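Local coordinates for ribose ABC transporter, substrate binding protein (Conexibacter woesei, PDB 4KQ9), which probably binds ribose or a related sugar outside the membrane and hands it to an ABC transporter for uptake, at residues Ala120-Asp125 against Lys218-Gly223; Thr80-Val85 against Glu100-Leu105; Val108-Ala113 against Thr274-Ile279; Met135-Arg140 against Val164-Thr169; Val11-Gly16 against Leu67-Ile72. The protein carries 1 engineered substitution. One frame throughout, in Å; residues are numbered along the deposited sequence.

Contact 1: residues Ala120-Asp125 against Lys218-Gly223; sequences ATYIAD and KIMVVG. Engineered in segment 218-223: M220 (natural residue Val).
A chi1 of -76° sets CG1 of I123 beside its backbone N and turns CG2 anti to that N, while the chain of M220, bent at chi3 (-71°), swings CE round to the I123 backbone. This is alpha/beta packing in one lobe of a periplasmic binding protein: helix 112-126 lies against 220-222, an outermost strand of the four-stranded parallel sheet. The axes of the short segments come within 9.6 Å and run almost antiparallel, at 169°. Helix 199-211 packs on the other face of the strand, against V221. I123 sits between two residues of the strand. Its CD1 reaches V222 CG2 at 3.8 Å and V222 CG1 at 3.9 Å, and its CG2 slides past the end of the engineered selenomethionine M220, 3.9 Å from CE. The same M220 CE lies 3.7 Å from I123 O. An alanine in place of I123 would probably leave V222 without its main apolar partner from the helix and the M220 methyl group less confined. Y122 flanks this group, its CD2 meeting V222 CG1 at 4.3 Å, and its ring also takes a cation-pi contact from R126. M220 SE completes a Met-aromatic contact with that ring, approaching obliquely 5.4 Å from the centroid, with Y122 CE2 its nearest ring atom at 4.3 Å.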
# COMPACT_ATOMS: atom_id res chain seq x y z
N ALA A 120 -2.36 -2.72 -14.99
CA ALA A 120 -2.58 -3.57 -16.15
C ALA A 120 -3.32 -2.85 -17.26
O ALA A 120 -2.91 -2.96 -18.45
CB ALA A 120 -3.22 -4.85 -15.76
N THR A 121 -4.32 -2.01 -16.90
CA THR A 121 -5.05 -1.23 -17.87
C THR A 121 -4.23 -0.13 -18.52
O THR A 121 -4.35 0.13 -19.75
CB THR A 121 -6.33 -0.63 -17.22
OG1 THR A 121 -7.05 -1.69 -16.65
CG2 THR A 121 -7.19 0.08 -18.21
N TYR A 122 -3.36 0.52 -17.73
CA TYR A 122 -2.47 1.48 -18.24
C TYR A 122 -1.65 0.85 -19.39
O TYR A 122 -1.45 1.50 -20.46
CB TYR A 122 -1.53 2.03 -17.15
CG TYR A 122 -0.65 3.10 -17.65
CD1 TYR A 122 -1.11 4.42 -17.70
CD2 TYR A 122 0.63 2.82 -18.10
CE1 TYR A 122 -0.31 5.42 -18.14
CE2 TYR A 122 1.45 3.81 -18.58
CZ TYR A 122 0.96 5.12 -18.59
OH TYR A 122 1.69 6.13 -19.06
N ILE A 123 -1.13 -0.33 -19.13
CA ILE A 123 -0.23 -1.02 -20.07
C ILE A 123 -1.04 -1.47 -21.29
O ILE A 123 -0.67 -1.18 -22.42
CB ILE A 123 0.40 -2.26 -19.43
CG1 ILE A 123 1.53 -1.82 -18.46
CG2 ILE A 123 1.01 -3.18 -20.49
CD1 ILE A 123 1.90 -2.91 -17.48
N ALA A 124 -2.16 -2.13 -21.04
CA ALA A 124 -3.09 -2.52 -22.10
C ALA A 124 -3.47 -1.33 -23.04
O ALA A 124 -3.36 -1.44 -24.23
CB ALA A 124 -4.29 -3.24 -21.54
N ASP A 125 -3.82 -0.17 -22.50
CA ASP A 125 -4.18 0.94 -23.36
C ASP A 125 -3.01 1.39 -24.25
O ASP A 125 -3.24 2.01 -25.28
CB ASP A 125 -4.74 2.14 -22.54
CG ASP A 125 -6.07 1.81 -21.89
OD1 ASP A 125 -6.72 0.81 -22.26
OD2 ASP A 125 -6.46 2.52 -20.95
N LYS A 218 11.32 2.64 -23.88
CA LYS A 218 10.96 1.66 -24.90
C LYS A 218 10.17 0.46 -24.30
O LYS A 218 9.34 -0.20 -24.95
CB LYS A 218 12.24 1.14 -25.54
CG LYS A 218 11.98 0.31 -26.79
CD LYS A 218 11.74 -1.16 -26.49
N ILE A 219 10.49 0.12 -23.08
CA ILE A 219 9.73 -0.89 -22.35
C ILE A 219 8.98 -0.14 -21.28
O ILE A 219 9.57 0.62 -20.51
CB ILE A 219 10.67 -1.92 -21.69
CG1 ILE A 219 11.40 -2.77 -22.74
CG2 ILE A 219 9.90 -2.81 -20.75
CD1 ILE A 219 12.54 -3.58 -22.20
N MSE A 220 7.68 -0.34 -21.21
CA MSE A 220 6.91 0.40 -20.19
C MSE A 220 7.05 -0.28 -18.83
O MSE A 220 6.68 -1.43 -18.66
CB MSE A 220 5.41 0.43 -20.52
CG MSE A 220 5.13 1.34 -21.71
SE MSE A 220 3.14 1.42 -21.79
CE MSE A 220 2.92 -0.36 -22.37
N VAL A 221 7.54 0.45 -17.85
CA VAL A 221 7.71 -0.09 -16.49
C VAL A 221 6.71 0.57 -15.53
O VAL A 221 6.61 1.80 -15.53
CB VAL A 221 9.12 0.28 -16.02
CG1 VAL A 221 9.29 0.04 -14.56
CG2 VAL A 221 10.16 -0.44 -16.90
N VAL A 222 5.98 -0.24 -14.75
CA VAL A 222 4.96 0.21 -13.82
C VAL A 222 5.20 -0.43 -12.44
O VAL A 222 5.59 -1.62 -12.32
CB VAL A 222 3.51 -0.07 -14.33
CG1 VAL A 222 3.26 0.39 -15.80
CG2 VAL A 222 3.21 -1.53 -14.22
N GLY A 223 4.98 0.37 -11.42
CA GLY A 223 5.24 -0.02 -10.00
C GLY A 223 4.17 0.57 -9.08
O GLY A 223 3.20 1.11 -9.56

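Contact 2: residues Thr80-Val85 against Glu100-Leu105; sequences TIKGAV and EDVGQL
V102 presses its isopropyl group into the side of helix 78-86 and, with V85 and K82, carries most of the contact. Its CB lies 3.9 Å from K82 CB, so the loop rides on the inner, aliphatic part of the lysine. From the same side chain, V102 CG2 touches I81 CG2 at 3.8 Å, the two side chains crossing at about a right angle. One turn of helix further on, V85 faces backbone instead of side chain: with CG1 anti to the backbone N (chi1 175°), its CG2 sits 3.5 Å from V102 O and its CG1 3.6 Å from G103 O. Glycine suits position G103, where phi is positive (82°) and V85 CG1 packs closely. The bend that presents V102 is an Asx turn in the loop joining strands 91-94 and 106-109. D101 OD1 accepts from G103 N at 2.7 Å, met on its anti side and 34° out of the carboxylate plane. Q104 folds back as well, giving OE1 to V102 N at 3.2 Å in the carbonyl plane. The turn is tied onward to R270, which forms a salt bridge with D101 OD1 and bonds Q104 O. At the solvent edge K82 NZ stops 4.9 Å short of E100 OE2, opposite charges that would attract only loosely at this separation.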
# COMPACT_ATOMS: atom_id res chain seq x y z
N THR A 80 -3.52 -11.79 19.64
CA THR A 80 -3.47 -10.55 20.36
C THR A 80 -4.60 -9.57 19.96
O THR A 80 -5.28 -9.00 20.79
CB THR A 80 -2.11 -9.87 20.07
OG1 THR A 80 -1.08 -10.87 20.03
CG2 THR A 80 -1.80 -8.81 21.12
N ILE A 81 -4.82 -9.37 18.67
CA ILE A 81 -5.82 -8.38 18.29
C ILE A 81 -7.23 -8.95 18.64
O ILE A 81 -8.06 -8.28 19.22
CB ILE A 81 -5.65 -8.00 16.82
CG1 ILE A 81 -4.32 -7.25 16.69
CG2 ILE A 81 -6.85 -7.17 16.37
CD1 ILE A 81 -3.80 -7.11 15.27
N LYS A 82 -7.44 -10.23 18.37
CA LYS A 82 -8.64 -10.94 18.85
C LYS A 82 -8.81 -10.76 20.36
O LYS A 82 -9.94 -10.59 20.88
CB LYS A 82 -8.52 -12.41 18.51
CG LYS A 82 -9.83 -13.16 18.62
CD LYS A 82 -9.80 -14.49 17.88
CE LYS A 82 -9.25 -15.61 18.74
NZ LYS A 82 -9.73 -16.94 18.25
N GLY A 83 -7.70 -10.74 21.07
CA GLY A 83 -7.75 -10.53 22.50
C GLY A 83 -8.23 -9.16 22.87
O GLY A 83 -9.02 -9.03 23.81
N ALA A 84 -7.75 -8.13 22.15
CA ALA A 84 -8.19 -6.74 22.38
C ALA A 84 -9.72 -6.52 22.16
O ALA A 84 -10.39 -5.80 22.91
CB ALA A 84 -7.39 -5.80 21.50
N VAL A 85 -10.22 -7.15 21.11
CA VAL A 85 -11.62 -7.09 20.74
C VAL A 85 -12.46 -7.70 21.88
O VAL A 85 -13.32 -7.05 22.45
CB VAL A 85 -11.87 -7.88 19.45
CG1 VAL A 85 -13.35 -7.92 19.14
CG2 VAL A 85 -11.13 -7.28 18.24
N GLU A 100 -7.26 -13.63 9.29
CA GLU A 100 -8.63 -14.04 9.43
C GLU A 100 -9.38 -12.96 10.17
O GLU A 100 -8.76 -12.10 10.80
CB GLU A 100 -8.69 -15.36 10.22
CG GLU A 100 -8.39 -15.20 11.72
CD GLU A 100 -8.18 -16.54 12.45
OE1 GLU A 100 -7.24 -17.29 12.07
OE2 GLU A 100 -8.96 -16.85 13.39
N ASP A 101 -10.71 -13.03 10.13
CA ASP A 101 -11.58 -12.01 10.75
C ASP A 101 -11.50 -12.22 12.23
O ASP A 101 -11.73 -13.30 12.72
CB ASP A 101 -13.03 -12.16 10.25
CG ASP A 101 -13.98 -11.03 10.74
OD1 ASP A 101 -13.66 -10.21 11.64
OD2 ASP A 101 -15.13 -10.99 10.23
N VAL A 102 -11.18 -11.18 12.98
CA VAL A 102 -11.24 -11.30 14.42
C VAL A 102 -12.26 -10.34 15.07
O VAL A 102 -12.12 -10.02 16.24
CB VAL A 102 -9.82 -11.10 15.04
CG1 VAL A 102 -8.82 -12.08 14.43
CG2 VAL A 102 -9.32 -9.68 14.85
N GLY A 103 -13.28 -9.86 14.34
CA GLY A 103 -14.26 -8.97 15.01
C GLY A 103 -13.82 -7.51 15.13
O GLY A 103 -14.39 -6.69 15.91
N GLN A 104 -12.83 -7.14 14.33
CA GLN A 104 -12.49 -5.73 14.18
C GLN A 104 -13.69 -4.93 13.73
O GLN A 104 -14.58 -5.41 12.97
CB GLN A 104 -11.29 -5.54 13.25
CG GLN A 104 -11.51 -5.75 11.76
CD GLN A 104 -11.49 -7.21 11.39
OE1 GLN A 104 -11.17 -8.06 12.22
NE2 GLN A 104 -11.82 -7.53 10.12
N LEU A 105 -13.71 -3.70 14.18
CA LEU A 105 -14.66 -2.69 13.71
C LEU A 105 -14.56 -2.41 12.22
O LEU A 105 -15.60 -2.31 11.54
CB LEU A 105 -14.41 -1.40 14.51
CG LEU A 105 -15.43 -0.28 14.40
CD1 LEU A 105 -16.68 -0.66 15.18
CD2 LEU A 105 -14.81 1.05 14.89

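Contact 3: residues Val108-Ala113 against Thr274-Ile279; sequences VGSDFA and TPVIEI. With GOL (glycerol), chain B.
T274 lies against the backbone at G109, its N donating to G109 O over 3.3 Å from well above the carbonyl plane. A chi1 of 47° places T274 OG1 against the G109-S110 peptide, 3.1 Å from G109 C, while CG2 meets V108 CG1 at 3.5 Å, the side chains crossing at about a right angle. A water joins the two segments: S110 OG and T274 OG1 each donate to it at 2.7 Å. S110 OG is also held by Q245 NE2, and R271 bonds G109 O and S110 O. An alanine at T274 would probably leave the water short of a donor and V108 CG1 facing a gap. A glycerol, probably from the crystallisation liquor, adds a second bridge, its O3 accepting from D111 N at 3.1 Å and donating to T274 O. D111 is the N-cap of helix 112-126, OD1 bonding A113 N weakly. Both segments lead out of the six-stranded sheet of one lobe toward the other, consistent with two of the interlobe crossings of this family. The single long backbone bond is thus supplemented by valine-threonine packing and by the water, which takes two hydroxyl protons and returns one to P275 O, probably fixing the S110 and T274 hydroxyls in direction.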
# COMPACT_ATOMS: atom_id res chain seq x y z
N VAL A 108 -9.34 -0.44 7.17
CA VAL A 108 -9.18 0.76 6.37
C VAL A 108 -7.86 0.57 5.61
O VAL A 108 -6.79 0.38 6.23
CB VAL A 108 -9.10 2.02 7.25
CG1 VAL A 108 -8.70 3.26 6.49
CG2 VAL A 108 -10.43 2.30 7.90
N GLY A 109 -7.92 0.64 4.28
CA GLY A 109 -6.70 0.53 3.51
C GLY A 109 -6.97 0.25 2.03
O GLY A 109 -8.12 0.15 1.59
N SER A 110 -5.91 0.31 1.23
CA SER A 110 -6.09 0.25 -0.22
C SER A 110 -6.72 -1.07 -0.64
O SER A 110 -6.56 -2.07 0.02
CB SER A 110 -4.73 0.37 -0.98
OG SER A 110 -4.05 1.50 -0.62
N ASP A 111 -7.37 -1.02 -1.79
CA ASP A 111 -7.84 -2.18 -2.51
C ASP A 111 -6.74 -2.62 -3.47
O ASP A 111 -6.56 -2.01 -4.55
CB ASP A 111 -9.06 -1.76 -3.31
CG ASP A 111 -9.67 -2.91 -4.14
OD1 ASP A 111 -9.12 -4.02 -4.17
OD2 ASP A 111 -10.72 -2.64 -4.76
N PHE A 112 -5.99 -3.61 -3.05
CA PHE A 112 -4.80 -4.04 -3.76
C PHE A 112 -5.19 -4.57 -5.16
O PHE A 112 -4.42 -4.40 -6.08
CB PHE A 112 -4.04 -5.10 -3.00
CG PHE A 112 -3.53 -4.69 -1.62
CD1 PHE A 112 -3.07 -3.42 -1.36
CD2 PHE A 112 -3.40 -5.68 -0.61
CE1 PHE A 112 -2.59 -3.07 -0.10
CE2 PHE A 112 -2.90 -5.34 0.64
CZ PHE A 112 -2.50 -4.02 0.90
N ALA A 113 -6.41 -5.12 -5.33
CA ALA A 113 -6.92 -5.59 -6.66
C ALA A 113 -7.15 -4.48 -7.59
O ALA A 113 -6.88 -4.59 -8.78
CB ALA A 113 -8.21 -6.39 -6.47
N THR A 274 -9.49 2.98 0.70
CA THR A 274 -8.96 4.30 0.70
C THR A 274 -8.50 4.66 -0.71
O THR A 274 -8.19 3.79 -1.45
CB THR A 274 -7.80 4.39 1.74
OG1 THR A 274 -6.90 3.28 1.61
CG2 THR A 274 -8.39 4.31 3.16
N PRO A 275 -8.47 5.94 -1.04
CA PRO A 275 -8.10 6.40 -2.36
C PRO A 275 -6.68 6.01 -2.75
O PRO A 275 -5.80 5.88 -1.93
CB PRO A 275 -8.25 7.91 -2.30
CG PRO A 275 -8.74 8.27 -1.00
CD PRO A 275 -8.74 7.04 -0.13
N VAL A 276 -6.52 5.71 -4.03
CA VAL A 276 -5.20 5.57 -4.65
C VAL A 276 -5.15 6.53 -5.84
O VAL A 276 -6.22 6.86 -6.39
CB VAL A 276 -4.92 4.13 -5.11
CG1 VAL A 276 -5.03 3.15 -3.98
CG2 VAL A 276 -5.78 3.69 -6.30
N ILE A 277 -3.96 7.00 -6.19
CA ILE A 277 -3.73 7.96 -7.25
C ILE A 277 -2.61 7.46 -8.16
O ILE A 277 -1.53 7.16 -7.68
CB ILE A 277 -3.36 9.35 -6.74
CG1 ILE A 277 -4.53 9.95 -5.97
CG2 ILE A 277 -3.12 10.26 -7.91
CD1 ILE A 277 -4.34 11.32 -5.41
N GLU A 278 -2.91 7.33 -9.44
CA GLU A 278 -1.94 6.98 -10.50
C GLU A 278 -1.18 8.21 -10.99
O GLU A 278 -1.79 9.30 -11.23
CB GLU A 278 -2.68 6.49 -11.76
CG GLU A 278 -3.58 5.33 -11.54
CD GLU A 278 -4.46 5.03 -12.77
OE1 GLU A 278 -3.94 4.77 -13.89
OE2 GLU A 278 -5.71 5.04 -12.61
N ILE A 279 0.12 8.02 -11.23
CA ILE A 279 1.00 9.09 -11.61
C ILE A 279 1.74 8.58 -12.83
O ILE A 279 2.41 7.57 -12.70
CB ILE A 279 2.02 9.30 -10.48
CG1 ILE A 279 1.30 9.49 -9.15
CG2 ILE A 279 2.92 10.48 -10.78
CD1 ILE A 279 2.22 9.98 -8.10
C1 GOL B . -10.68 3.63 -3.63
O1 GOL B . -12.07 3.90 -3.85
C2 GOL B . -10.14 2.46 -4.47
O2 GOL B . -10.85 1.25 -4.21
C3 GOL B . -8.70 2.12 -4.10
O3 GOL B . -8.54 1.65 -2.75
O HOH W 1 -5.05 3.92 -0.20

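Contact 4: residues Met135-Arg140 against Val164-Thr169; sequences MVNGTR and VDDVYT
Y168 is sandwiched between N137 and R140. On one face N137 CB makes a CH-pi contact 4.1 Å from the ring centroid. Over the opposite face, in the conformer described, the R140 guanidinium lies flat, centres 4.2 Å apart and planes at 21°; R140 has a second conformer and touches a crystal neighbour, so this stack is doubtful. Y168 OH is held by E146 and R153. N137 CG is anti to the carbonyl carbon (chi1 -62°), and the amide lies over the Y168 ring with ND2 turned to strand 162-167. There ND2 donates to V167 O at 3.0 Å from above the carbonyl plane and weakly to D166 OD1; R153 also holds that carboxylate. T169 OG1 donates to N137 O at 2.7 Å, on a lone pair. Strands 132-136 and 162-167 are parallel neighbours in a beta-alpha-beta unit linked through helix 143-159, V167 N bonding M135 O at 2.9 Å. Further along, T169 N bonds G138 O at 3.2 Å. V167 O, gripped by N137 N (2.8 Å) and ND2, joins sheet pairing to a side-chain clamp that would probably restrict rotation of the N137 amide.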
# COMPACT_ATOMS: atom_id res chain seq x y z
N MSE A 135 5.85 -10.02 -15.64
CA MSE A 135 5.47 -9.64 -14.28
C MSE A 135 6.56 -10.05 -13.37
O MSE A 135 6.97 -11.23 -13.36
CB MSE A 135 4.11 -10.31 -13.93
CG MSE A 135 3.00 -9.71 -14.77
SE MSE A 135 1.26 -10.57 -14.25
CE MSE A 135 1.15 -10.00 -12.33
N VAL A 136 7.03 -9.09 -12.59
CA VAL A 136 8.01 -9.32 -11.53
C VAL A 136 7.33 -9.04 -10.20
O VAL A 136 7.23 -7.88 -9.73
CB VAL A 136 9.28 -8.47 -11.73
CG1 VAL A 136 10.28 -8.58 -10.53
CG2 VAL A 136 10.00 -8.83 -13.05
N ASN A 137 6.88 -10.11 -9.60
CA ASN A 137 6.09 -10.05 -8.38
C ASN A 137 7.05 -10.06 -7.24
O ASN A 137 8.18 -10.46 -7.43
CB ASN A 137 5.10 -11.20 -8.28
CG ASN A 137 4.07 -11.23 -9.40
OD1 ASN A 137 3.04 -10.52 -9.36
ND2 ASN A 137 4.29 -12.12 -10.37
N GLY A 138 6.65 -9.53 -6.07
CA GLY A 138 7.48 -9.57 -4.86
C GLY A 138 7.27 -10.97 -4.20
O GLY A 138 7.16 -11.98 -4.92
N THR A 139 7.22 -11.01 -2.87
CA THR A 139 7.11 -12.30 -2.07
C THR A 139 5.86 -13.12 -2.25
O THR A 139 4.71 -12.68 -2.11
CB THR A 139 7.28 -11.96 -0.57
OG1 THR A 139 8.46 -11.20 -0.41
CG2 THR A 139 7.41 -13.22 0.28
N ARG A 140 6.07 -14.39 -2.62
CA ARG A 140 4.96 -15.29 -2.95
C ARG A 140 4.03 -15.41 -1.73
O ARG A 140 4.50 -15.46 -0.62
CB ARG A 140 5.57 -16.65 -3.37
CG ARG A 140 4.62 -17.67 -3.96
CD ARG A 140 5.37 -18.60 -4.90
NE ARG A 140 4.60 -18.88 -6.11
CZ ARG A 140 5.14 -19.28 -7.25
NH1 ARG A 140 4.36 -19.51 -8.27
NH2 ARG A 140 6.45 -19.47 -7.36
N VAL A 164 4.55 -13.20 -20.84
CA VAL A 164 5.63 -14.10 -21.26
C VAL A 164 6.48 -14.61 -20.15
O VAL A 164 7.17 -15.59 -20.33
CB VAL A 164 6.56 -13.49 -22.32
CG1 VAL A 164 5.81 -13.38 -23.64
CG2 VAL A 164 7.08 -12.12 -21.92
N ASP A 165 6.48 -13.92 -18.99
CA ASP A 165 7.21 -14.36 -17.82
C ASP A 165 6.42 -13.75 -16.64
O ASP A 165 5.91 -12.65 -16.72
CB ASP A 165 8.66 -13.84 -17.85
CG ASP A 165 9.73 -14.95 -18.04
OD1 ASP A 165 9.54 -16.17 -17.67
OD2 ASP A 165 10.81 -14.60 -18.58
N ASP A 166 6.29 -14.53 -15.60
CA ASP A 166 5.45 -14.18 -14.49
C ASP A 166 6.15 -14.82 -13.35
O ASP A 166 5.82 -15.97 -13.08
CB ASP A 166 4.04 -14.80 -14.69
CG ASP A 166 3.04 -14.48 -13.54
OD1 ASP A 166 3.47 -13.92 -12.50
OD2 ASP A 166 1.82 -14.73 -13.70
N VAL A 167 7.07 -14.09 -12.69
CA VAL A 167 7.98 -14.56 -11.69
C VAL A 167 7.81 -13.89 -10.30
O VAL A 167 7.26 -12.79 -10.19
CB VAL A 167 9.44 -14.38 -12.08
CG1 VAL A 167 9.75 -15.08 -13.42
CG2 VAL A 167 9.83 -12.92 -12.11
N TYR A 168 8.19 -14.63 -9.26
CA TYR A 168 8.05 -14.18 -7.85
C TYR A 168 9.46 -14.00 -7.44
O TYR A 168 10.32 -14.60 -8.03
CB TYR A 168 7.30 -15.19 -7.01
CG TYR A 168 5.86 -15.17 -7.26
CD1 TYR A 168 5.28 -15.91 -8.30
CD2 TYR A 168 5.03 -14.41 -6.48
CE1 TYR A 168 3.92 -15.86 -8.53
CE2 TYR A 168 3.69 -14.39 -6.67
CZ TYR A 168 3.13 -15.13 -7.69
OH TYR A 168 1.80 -15.06 -7.90
N THR A 169 9.74 -13.08 -6.52
CA THR A 169 11.10 -12.73 -6.12
C THR A 169 11.16 -12.87 -4.57
O THR A 169 10.12 -13.09 -3.94
CB THR A 169 11.50 -11.25 -6.47
OG1 THR A 169 10.47 -10.35 -6.06
CG2 THR A 169 11.72 -11.03 -7.97
O HOH W 2 8.58 -15.25 -3.41

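Contact 5: residues Val11-Gly16 against Leu67-Ile72; sequences VYSTFG and LIVSPI
S70 OG is gripped by Y12 OH, at 2.5 Å, a length so short as to be doubtful, and by L94 O of the next strand. Y12 CG is anti to the backbone N (chi1 -179°), and the ring lies with S70 OG and I68 O in plane at its edge. Next to that edge, I68 CG2 packs against Y12 CD1 at 3.7 Å, the two side chains crossing at about a right angle. Beneath runs regular parallel pairing: I68 N to V11 O at 2.8 Å, S13 N to I68 O at 2.9 Å and S70 N to S13 O at 3.0 Å. Strands 9-15 and 66-69 are neighbours in the six-stranded parallel sheet of the lobe that holds the N terminus. Helix 49-61 covers the face carrying S13 and V69; helix 20-35 packs on Y12. F15 extends the contact beyond the end of strand 66-69. Its chi1 of 61° places CG in the crowded position between N and the carbonyl carbon, and the ring takes I72 CB over one face as a CH-pi contact, 3.9 Å from the centroid, with S70 O in plane at its edge. T14 OG1 is buried without a partner in the model. Q52 of helix 49-61 bonds S13 OG, S70 O and I72 N, and its hold on the last two would probably restrict the course of the chain after strand 66-69.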
# COMPACT_ATOMS: atom_id res chain seq x y z
N VAL A 11 -5.21 4.82 20.66
CA VAL A 11 -3.86 4.48 20.39
C VAL A 11 -3.71 3.84 19.02
O VAL A 11 -4.50 2.97 18.68
CB VAL A 11 -3.38 3.47 21.40
CG1 VAL A 11 -1.97 3.04 21.06
CG2 VAL A 11 -3.40 4.11 22.81
N TYR A 12 -2.69 4.29 18.28
CA TYR A 12 -2.19 3.65 17.06
C TYR A 12 -0.87 2.92 17.26
O TYR A 12 0.17 3.58 17.44
CB TYR A 12 -1.99 4.71 15.97
CG TYR A 12 -1.51 4.22 14.64
CD1 TYR A 12 -1.88 2.98 14.13
CD2 TYR A 12 -0.80 5.06 13.82
CE1 TYR A 12 -1.48 2.57 12.88
CE2 TYR A 12 -0.37 4.64 12.57
CZ TYR A 12 -0.75 3.41 12.12
OH TYR A 12 -0.32 3.02 10.92
N SER A 13 -0.93 1.59 17.12
CA SER A 13 0.17 0.70 17.10
C SER A 13 0.67 0.44 15.70
O SER A 13 -0.03 -0.20 14.87
CB SER A 13 -0.19 -0.64 17.73
OG SER A 13 0.69 -1.65 17.23
N THR A 14 1.88 0.99 15.43
CA THR A 14 2.56 0.78 14.17
C THR A 14 3.99 0.25 14.43
O THR A 14 4.32 -0.22 15.57
CB THR A 14 2.43 2.02 13.27
OG1 THR A 14 2.88 1.71 11.94
CG2 THR A 14 3.17 3.23 13.82
N PHE A 15 4.79 0.20 13.37
CA PHE A 15 6.14 -0.34 13.44
C PHE A 15 7.02 0.45 12.46
O PHE A 15 6.51 1.26 11.65
CB PHE A 15 6.14 -1.85 13.15
CG PHE A 15 5.64 -2.20 11.78
CD1 PHE A 15 6.51 -2.26 10.69
CD2 PHE A 15 4.27 -2.43 11.57
CE1 PHE A 15 6.05 -2.58 9.43
CE2 PHE A 15 3.81 -2.72 10.30
CZ PHE A 15 4.69 -2.80 9.24
N GLY A 16 8.33 0.25 12.59
CA GLY A 16 9.28 0.85 11.65
C GLY A 16 9.40 2.36 11.72
O GLY A 16 8.84 3.10 10.88
N LEU A 67 -8.36 1.33 19.61
CA LEU A 67 -7.08 0.87 19.10
C LEU A 67 -7.11 0.81 17.58
O LEU A 67 -7.98 0.16 17.01
CB LEU A 67 -6.79 -0.54 19.58
CG LEU A 67 -5.47 -1.24 19.25
CD1 LEU A 67 -4.23 -0.46 19.69
CD2 LEU A 67 -5.41 -2.62 19.88
N ILE A 68 -6.13 1.45 16.94
CA ILE A 68 -5.86 1.30 15.51
C ILE A 68 -4.51 0.54 15.38
O ILE A 68 -3.58 0.81 16.13
CB ILE A 68 -5.81 2.67 14.85
CG1 ILE A 68 -7.06 3.48 15.23
CG2 ILE A 68 -5.51 2.56 13.34
CD1 ILE A 68 -7.04 4.89 14.73
N VAL A 69 -4.44 -0.43 14.48
CA VAL A 69 -3.28 -1.26 14.31
C VAL A 69 -2.92 -1.38 12.85
O VAL A 69 -3.74 -1.83 12.07
CB VAL A 69 -3.49 -2.70 14.81
CG1 VAL A 69 -2.19 -3.46 14.72
CG2 VAL A 69 -4.03 -2.74 16.24
N SER A 70 -1.68 -1.02 12.50
CA SER A 70 -1.06 -1.50 11.22
C SER A 70 -0.18 -2.72 11.56
O SER A 70 0.88 -2.56 12.19
CB SER A 70 -0.22 -0.42 10.56
OG SER A 70 -1.00 0.74 10.26
N PRO A 71 -0.60 -3.94 11.19
CA PRO A 71 0.07 -5.15 11.71
C PRO A 71 1.32 -5.52 10.93
O PRO A 71 1.28 -5.64 9.71
CB PRO A 71 -0.98 -6.24 11.53
CG PRO A 71 -1.80 -5.78 10.39
CD PRO A 71 -1.76 -4.28 10.35
N ILE A 72 2.43 -5.66 11.65
CA ILE A 72 3.67 -6.13 11.03
C ILE A 72 3.54 -7.51 10.38
O ILE A 72 4.12 -7.75 9.34
CB ILE A 72 4.87 -6.13 12.00
CG1 ILE A 72 6.13 -6.55 11.22
CG2 ILE A 72 4.65 -7.08 13.17
CD1 ILE A 72 7.40 -6.10 11.91

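How the contacts relate
From the N terminus, contact 5 closes first, pairing strands 9-15 and 66-69. Contact 2 follows in series, laying the loop 100-105 on helix 78-86, and it touches contact 5 directly: I81 CD1 packs on V69 CG1 at 4.0 Å. Both belong to the lobe built on the six-stranded sheet. Contact 3 then opens and spans most of the remaining chain, bringing 274-279 back to 108-113 where the chain passes between lobes. Within its long loop contact 1 joins helix 112-126 to strand 220-222, and within that one contact 4 pairs strands 132-136 and 162-167 of the same four-stranded sheet. None of the loops cross. The centres of contacts 1 and 2 lie about 39 Å apart.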